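Local atomic coordinates of coronin (Toxoplasma gondii, PDB entry 4OZU), a protein that probably binds actin filaments, as coronins generally do, and is represented here by its WD40 beta-propeller domain. Residues A[245-250]-A[293-298]; A[272-277]-A[281-286]. One frame throughout, in Å; residues are numbered along the deposited sequence.

Interaction 1 of 2, residues A[245-250]-A[293-298]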
loop_
_atom_site.group_PDB
_atom_site.type_symbol
_atom_site.label_atom_id
_atom_site.label_comp_id
_atom_site.label_asym_id
_atom_site.label_seq_id
_atom_site.Cartn_x
_atom_site.Cartn_y
_atom_site.Cartn_z
ATOM N N ARG A 245 2.132 17.625 -12.162
ATOM C CA ARG A 245 2.143 16.232 -11.722
ATOM C C ARG A 245 2.142 15.305 -12.932
ATOM O O ARG A 245 1.399 15.510 -13.892
ATOM C CB ARG A 245 0.952 15.933 -10.800
ATOM C CG ARG A 245 0.943 16.823 -9.555
ATOM C CD ARG A 245 0.088 16.280 -8.415
ATOM N NE ARG A 245 -1.334 16.263 -8.734
ATOM C CZ ARG A 245 -2.296 16.077 -7.837
ATOM N NH1 ARG A 245 -1.990 15.899 -6.557
ATOM N NH2 ARG A 245 -3.568 16.084 -8.218
ATOM N N GLU A 246 3.003 14.296 -12.882
ATOM C CA GLU A 246 3.195 13.399 -14.007
ATOM C C GLU A 246 3.506 11.991 -13.527
ATOM O O GLU A 246 3.674 11.752 -12.334
ATOM C CB GLU A 246 4.323 13.908 -14.901
ATOM C CG GLU A 246 5.625 14.110 -14.155
ATOM C CD GLU A 246 6.732 14.635 -15.044
ATOM O OE1 GLU A 246 6.443 15.472 -15.924
ATOM O OE2 GLU A 246 7.889 14.198 -14.867
ATOM N N MET A 247 3.604 11.059 -14.463
ATOM C CA MET A 247 3.849 9.670 -14.120
ATOM C C MET A 247 4.704 8.999 -15.173
ATOM O O MET A 247 4.822 9.487 -16.298
ATOM C CB MET A 247 2.533 8.914 -13.974
ATOM C CG MET A 247 1.690 8.950 -15.226
ATOM S SD MET A 247 0.059 8.223 -14.997
ATOM C CE MET A 247 -0.722 8.667 -16.547
ATOM N N ALA A 248 5.288 7.869 -14.799
ATOM C CA ALA A 248 6.137 7.116 -15.702
ATOM C C ALA A 248 6.075 5.632 -15.396
ATOM O O ALA A 248 5.877 5.229 -14.248
ATOM C CB ALA A 248 7.567 7.607 -15.624
ATOM N N ILE A 249 6.222 4.837 -16.454
ATOM C CA ILE A 249 6.393 3.392 -16.358
ATOM C C ILE A 249 7.840 3.070 -16.717
ATOM O O ILE A 249 8.360 3.578 -17.712
ATOM C CB ILE A 249 5.431 2.633 -17.295
ATOM C CG1 ILE A 249 3.982 2.835 -16.842
ATOM C CG2 ILE A 249 5.784 1.135 -17.341
ATOM C CD1 ILE A 249 2.948 2.226 -17.768
ATOM N N TRP A 250 8.472 2.242 -15.892
ATOM C CA TRP A 250 9.868 1.863 -16.064
ATOM C C TRP A 250 10.004 0.367 -16.171
ATOM O O TRP A 250 9.334 -0.379 -15.461
ATOM C CB TRP A 250 10.722 2.342 -14.891
ATOM C CG TRP A 250 10.529 3.768 -14.593
ATOM C CD1 TRP A 250 9.541 4.320 -13.827
ATOM C CD2 TRP A 250 11.335 4.853 -15.059
ATOM N NE1 TRP A 250 9.687 5.680 -13.783
ATOM C CE2 TRP A 250 10.776 6.035 -14.537
ATOM C CE3 TRP A 250 12.466 4.940 -15.870
ATOM C CZ2 TRP A 250 11.317 7.288 -14.796
ATOM C CZ3 TRP A 250 13.001 6.180 -16.126
ATOM C CH2 TRP A 250 12.428 7.342 -15.591
ATOM N N ARG A 293 -8.104 9.793 -9.352
ATOM C CA ARG A 293 -8.310 9.245 -10.689
ATOM C C ARG A 293 -7.612 7.907 -10.841
ATOM O O ARG A 293 -6.670 7.585 -10.115
ATOM C CB ARG A 293 -7.840 10.221 -11.764
ATOM C CG ARG A 293 -6.384 10.603 -11.708
ATOM C CD ARG A 293 -6.076 11.606 -12.808
ATOM N NE ARG A 293 -6.410 11.075 -14.128
ATOM C CZ ARG A 293 -6.332 11.764 -15.262
ATOM N NH1 ARG A 293 -5.933 13.031 -15.256
ATOM N NH2 ARG A 293 -6.659 11.184 -16.409
ATOM N N TYR A 294 -8.108 7.116 -11.781
ATOM C CA TYR A 294 -7.574 5.791 -11.990
ATOM C C TYR A 294 -7.488 5.411 -13.458
ATOM O O TYR A 294 -8.185 5.954 -14.324
ATOM C CB TYR A 294 -8.401 4.758 -11.225
ATOM C CG TYR A 294 -9.882 5.014 -11.190
ATOM C CD1 TYR A 294 -10.435 5.852 -10.232
ATOM C CD2 TYR A 294 -10.742 4.391 -12.094
ATOM C CE1 TYR A 294 -11.802 6.080 -10.186
ATOM C CE2 TYR A 294 -12.104 4.614 -12.051
ATOM C CZ TYR A 294 -12.629 5.456 -11.094
ATOM O OH TYR A 294 -13.989 5.676 -11.053
ATOM N N TYR A 295 -6.588 4.464 -13.690
ATOM C CA TYR A 295 -6.181 3.994 -14.999
ATOM C C TYR A 295 -6.229 2.480 -14.974
ATOM O O TYR A 295 -6.205 1.887 -13.892
ATOM C CB TYR A 295 -4.754 4.448 -15.325
ATOM C CG TYR A 295 -4.517 5.932 -15.224
ATOM C CD1 TYR A 295 -4.314 6.545 -13.996
ATOM C CD2 TYR A 295 -4.482 6.717 -16.361
ATOM C CE1 TYR A 295 -4.093 7.912 -13.911
ATOM C CE2 TYR A 295 -4.266 8.078 -16.289
ATOM C CZ TYR A 295 -4.075 8.670 -15.064
ATOM O OH TYR A 295 -3.854 10.025 -15.008
ATOM N N GLN A 296 -6.271 1.849 -16.141
ATOM C CA GLN A 296 -5.977 0.423 -16.207
ATOM C C GLN A 296 -4.708 0.179 -16.985
ATOM O O GLN A 296 -4.552 0.661 -18.101
ATOM C CB GLN A 296 -7.106 -0.382 -16.844
ATOM C CG GLN A 296 -6.881 -1.874 -16.624
ATOM C CD GLN A 296 -7.865 -2.766 -17.340
ATOM O OE1 GLN A 296 -8.374 -2.428 -18.410
ATOM N NE2 GLN A 296 -8.132 -3.929 -16.752
ATOM N N TYR A 297 -3.812 -0.585 -16.371
ATOM C CA TYR A 297 -2.624 -1.099 -17.033
ATOM C C TYR A 297 -2.998 -2.461 -17.592
ATOM O O TYR A 297 -3.217 -3.406 -16.838
ATOM C CB TYR A 297 -1.464 -1.186 -16.049
ATOM C CG TYR A 297 -0.106 -1.517 -16.636
ATOM C CD1 TYR A 297 0.354 -0.895 -17.785
ATOM C CD2 TYR A 297 0.742 -2.409 -15.990
ATOM C CE1 TYR A 297 1.607 -1.190 -18.301
ATOM C CE2 TYR A 297 1.986 -2.707 -16.495
ATOM C CZ TYR A 297 2.417 -2.094 -17.643
ATOM O OH TYR A 297 3.664 -2.388 -18.131
ATOM N N HIS A 298 -3.106 -2.542 -18.913
ATOM C CA HIS A 298 -3.609 -3.737 -19.576
ATOM C C HIS A 298 -2.888 -3.924 -20.894
ATOM O O HIS A 298 -2.762 -2.982 -21.675
ATOM C CB HIS A 298 -5.118 -3.627 -19.804
ATOM C CG HIS A 298 -5.749 -4.883 -20.320
ATOM N ND1 HIS A 298 -6.122 -5.922 -19.493
ATOM C CD2 HIS A 298 -6.082 -5.264 -21.577
ATOM C CE1 HIS A 298 -6.653 -6.891 -20.220
ATOM N NE2 HIS A 298 -6.642 -6.516 -21.485
#

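Interaction 2 of 2, residues A[272-277]-A[281-286]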
loop_
_atom_site.group_PDB
_atom_site.type_symbol
_atom_site.label_atom_id
_atom_site.label_comp_id
_atom_site.label_asym_id
_atom_site.label_seq_id
_atom_site.Cartn_x
_atom_site.Cartn_y
_atom_site.Cartn_z
ATOM N N TYR A 272 0.120 9.136 -4.406
ATOM C CA TYR A 272 0.352 7.748 -4.031
ATOM C C TYR A 272 -0.280 6.834 -5.064
ATOM O O TYR A 272 -1.497 6.887 -5.266
ATOM C CB TYR A 272 -0.224 7.458 -2.643
ATOM C CG TYR A 272 0.548 8.149 -1.548
ATOM C CD1 TYR A 272 1.644 7.532 -0.958
ATOM C CD2 TYR A 272 0.209 9.429 -1.130
ATOM C CE1 TYR A 272 2.372 8.164 0.027
ATOM C CE2 TYR A 272 0.932 10.068 -0.138
ATOM C CZ TYR A 272 2.017 9.429 0.430
ATOM O OH TYR A 272 2.746 10.048 1.409
ATOM N N PRO A 273 0.538 6.010 -5.736
ATOM C CA PRO A 273 0.005 5.017 -6.671
ATOM C C PRO A 273 -0.380 3.724 -5.965
ATOM O O PRO A 273 0.398 3.209 -5.159
ATOM C CB PRO A 273 1.170 4.793 -7.637
ATOM C CG PRO A 273 2.380 4.987 -6.786
ATOM C CD PRO A 273 2.013 6.031 -5.754
ATOM N N ILE A 274 -1.579 3.223 -6.266
ATOM C CA ILE A 274 -2.069 1.953 -5.742
ATOM C C ILE A 274 -2.387 1.022 -6.902
ATOM O O ILE A 274 -3.255 1.333 -7.723
ATOM C CB ILE A 274 -3.335 2.144 -4.881
ATOM C CG1 ILE A 274 -3.054 3.101 -3.714
ATOM C CG2 ILE A 274 -3.858 0.810 -4.380
ATOM C CD1 ILE A 274 -1.974 2.631 -2.757
ATOM N N PHE A 275 -1.690 -0.110 -6.973
ATOM C CA PHE A 275 -1.888 -1.068 -8.056
ATOM C C PHE A 275 -2.678 -2.291 -7.609
ATOM O O PHE A 275 -2.329 -2.950 -6.631
ATOM C CB PHE A 275 -0.540 -1.511 -8.627
ATOM C CG PHE A 275 -0.641 -2.306 -9.908
ATOM C CD1 PHE A 275 -1.369 -1.830 -10.988
ATOM C CD2 PHE A 275 0.029 -3.512 -10.042
ATOM C CE1 PHE A 275 -1.434 -2.548 -12.167
ATOM C CE2 PHE A 275 -0.036 -4.237 -11.219
ATOM C CZ PHE A 275 -0.763 -3.756 -12.281
ATOM N N ASP A 276 -3.752 -2.563 -8.340
ATOM C CA ASP A 276 -4.501 -3.809 -8.237
ATOM C C ASP A 276 -3.851 -4.776 -9.219
ATOM O O ASP A 276 -4.107 -4.723 -10.417
ATOM C CB ASP A 276 -5.985 -3.569 -8.554
ATOM C CG ASP A 276 -6.811 -4.859 -8.638
ATOM O OD1 ASP A 276 -6.239 -5.969 -8.556
ATOM O OD2 ASP A 276 -8.059 -4.750 -8.822
ATOM N N GLU A 277 -2.993 -5.647 -8.701
ATOM C CA GLU A 277 -2.180 -6.518 -9.541
ATOM C C GLU A 277 -3.034 -7.537 -10.290
ATOM O O GLU A 277 -2.576 -8.151 -11.252
ATOM C CB GLU A 277 -1.135 -7.248 -8.694
ATOM C CG GLU A 277 -1.707 -8.364 -7.816
ATOM C CD GLU A 277 -1.781 -9.701 -8.539
ATOM O OE1 GLU A 277 -0.765 -10.112 -9.145
ATOM O OE2 GLU A 277 -2.855 -10.342 -8.502
ATOM N N MET A 281 -5.933 -2.317 -12.452
ATOM C CA MET A 281 -6.374 -0.983 -12.060
ATOM C C MET A 281 -5.268 -0.297 -11.278
ATOM O O MET A 281 -4.619 -0.899 -10.408
ATOM C CB MET A 281 -7.651 -1.020 -11.218
ATOM C CG MET A 281 -8.910 -1.450 -11.949
ATOM S SD MET A 281 -9.218 -0.638 -13.530
ATOM C CE MET A 281 -9.184 1.093 -13.075
ATOM N N LEU A 282 -5.057 0.974 -11.602
ATOM C CA LEU A 282 -3.994 1.763 -10.995
ATOM C C LEU A 282 -4.577 3.085 -10.528
ATOM O O LEU A 282 -4.981 3.915 -11.345
ATOM C CB LEU A 282 -2.858 1.980 -11.999
ATOM C CG LEU A 282 -1.561 2.642 -11.531
ATOM C CD1 LEU A 282 -0.947 1.921 -10.339
ATOM C CD2 LEU A 282 -0.570 2.697 -12.672
ATOM N N TYR A 283 -4.647 3.261 -9.212
ATOM C CA TYR A 283 -5.229 4.467 -8.627
ATOM C C TYR A 283 -4.111 5.421 -8.210
ATOM O O TYR A 283 -3.088 4.979 -7.699
ATOM C CB TYR A 283 -6.102 4.116 -7.419
ATOM C CG TYR A 283 -7.149 3.051 -7.680
ATOM C CD1 TYR A 283 -6.820 1.709 -7.607
ATOM C CD2 TYR A 283 -8.458 3.387 -7.992
ATOM C CE1 TYR A 283 -7.757 0.728 -7.838
ATOM C CE2 TYR A 283 -9.414 2.406 -8.229
ATOM C CZ TYR A 283 -9.054 1.081 -8.150
ATOM O OH TYR A 283 -9.982 0.094 -8.383
ATOM N N VAL A 284 -4.295 6.719 -8.451
ATOM C CA VAL A 284 -3.341 7.722 -7.982
ATOM C C VAL A 284 -4.082 8.700 -7.089
ATOM O O VAL A 284 -5.007 9.383 -7.525
ATOM C CB VAL A 284 -2.626 8.448 -9.153
ATOM C CG1 VAL A 284 -1.723 7.467 -9.890
ATOM C CG2 VAL A 284 -3.619 9.075 -10.122
ATOM N N CYS A 285 -3.645 8.755 -5.835
ATOM C CA CYS A 285 -4.338 9.482 -4.784
ATOM C C CYS A 285 -3.406 10.469 -4.098
ATOM O O CYS A 285 -2.325 10.094 -3.645
ATOM C CB CYS A 285 -4.897 8.498 -3.756
ATOM S SG CYS A 285 -5.741 7.077 -4.494
ATOM N N GLY A 286 -3.827 11.727 -4.025
ATOM C CA GLY A 286 -3.076 12.740 -3.308
ATOM C C GLY A 286 -3.752 13.143 -2.014
ATOM O O GLY A 286 -4.925 13.516 -2.009
HETATM O O HOH W 1 -9.050 -2.451 -7.649
#

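Interaction 1 of 2, residues A[245-250]-A[293-298]
The sulfur of Met247 rests over one face of the Tyr295 ring, 4.5 Å from SD to the ring centroid and only 22° off the ring normal, displaced toward the rim. It is a Met-aromatic contact, though the Met247 side chain has two conformers and the other may sit differently. Met247 CG sits between the backbone N and the carbonyl carbon (chi1 58°), and from there the chain runs out straight to meet the ring, which comes from the opposite direction. The terminal methyl reaches farther toward the phenol end, with Met247 CE 3.6 Å from Tyr295 CE2. Two residues on, Ile249 meets Tyr297 at a slant: Ile249 CD1 lies 3.7 Å from Tyr297 CE1. CG of Tyr297 is anti to its own N (chi1 -172°), which carries the ring across until its OH comes 4.2 Å from Ile249 CG2. The backbones stay far apart, at 11.6 Å from Met247 CA to Tyr295 CA, and side chains bridge the gap. Phe235 and Leu302 also pack on Met247, while His233 touches Tyr297. Side chains meeting in this way between the third strands of two consecutive four-stranded sheets are how neighbouring blades of a beta-propeller pack face to face.

Interaction 2 of 2, residues A[272-277]-A[281-286]
Backbone hydrogen bonds tie 272-277 to 281-286 as an antiparallel ladder. Tyr272 and Cys285 form one hydrogen-bonded pair, with Tyr272 N 2.7 Å from Cys285 O and the reverse bond from Cys285 N to Tyr272 O at 2.9 Å. Ile274 and Tyr283 form the next, where Ile274 N reaches Tyr283 O at 2.7 Å and Tyr283 N returns a bond to Ile274 O. The ladder closes with Asp276 N to Met281 O at 2.8 Å. At the non-hydrogen-bonded positions between, alpha hydrogens add CH...O contacts, such as Pro273 CA to Tyr283 O at 3.3 Å.

Apolar contacts split between the two faces of the sheet. On one, the Phe275 and Leu282 side chains cross at about a right angle, Phe275 CD1 lying 3.8 Å from Leu282 CD1; Phe235 of the preceding blade packs against Leu282, Pro273 and Val284. On the other, Ile274 CB lies 4.2 Å from Tyr283 CB while the end of Ile274 turns away, and Phe317 and Phe319 of the next blade pack on this face. Cys285, modelled in two conformers, belongs to the disulfide with Cys292 on the adjoining strand.

Water joins the ends of two side chains: it donates to Asp276 OD2 at 2.8 Å and is hydrogen-bonded to Tyr283 OH. Asp276 OD2 is also hydrogen-bonded to Thr279 OG1 and forms a salt bridge with Lys322. With CG anti to the backbone N (chi1 173°), Asp276 OD1 accepts from Thr278 N, the bond of an Asx turn at the start of the connection between the strands. The whole is a beta hairpin made of the two innermost strands of a propeller blade.

The two contacts lie with their centres 8 Å apart and share one four-stranded blade. Along the chain, 245-250 comes first, in the preceding blade; the hairpin of interaction 2 follows, and 293-298 comes next as the third strand of the hairpin's own sheet. Strands 281-286 and 291-298 are neighbours, probably hydrogen-bonded from Leu282 N to Tyr295 O (2.7 Å) and from Val284 N to Arg293 O (3.0 Å). Interaction 2 therefore builds the inner half of the blade, whereas interaction 1 joins that blade to the one before it. One contact is strand pairing within a blade and the other side-chain packing between blades, two of the ways a WD40 propeller holds together.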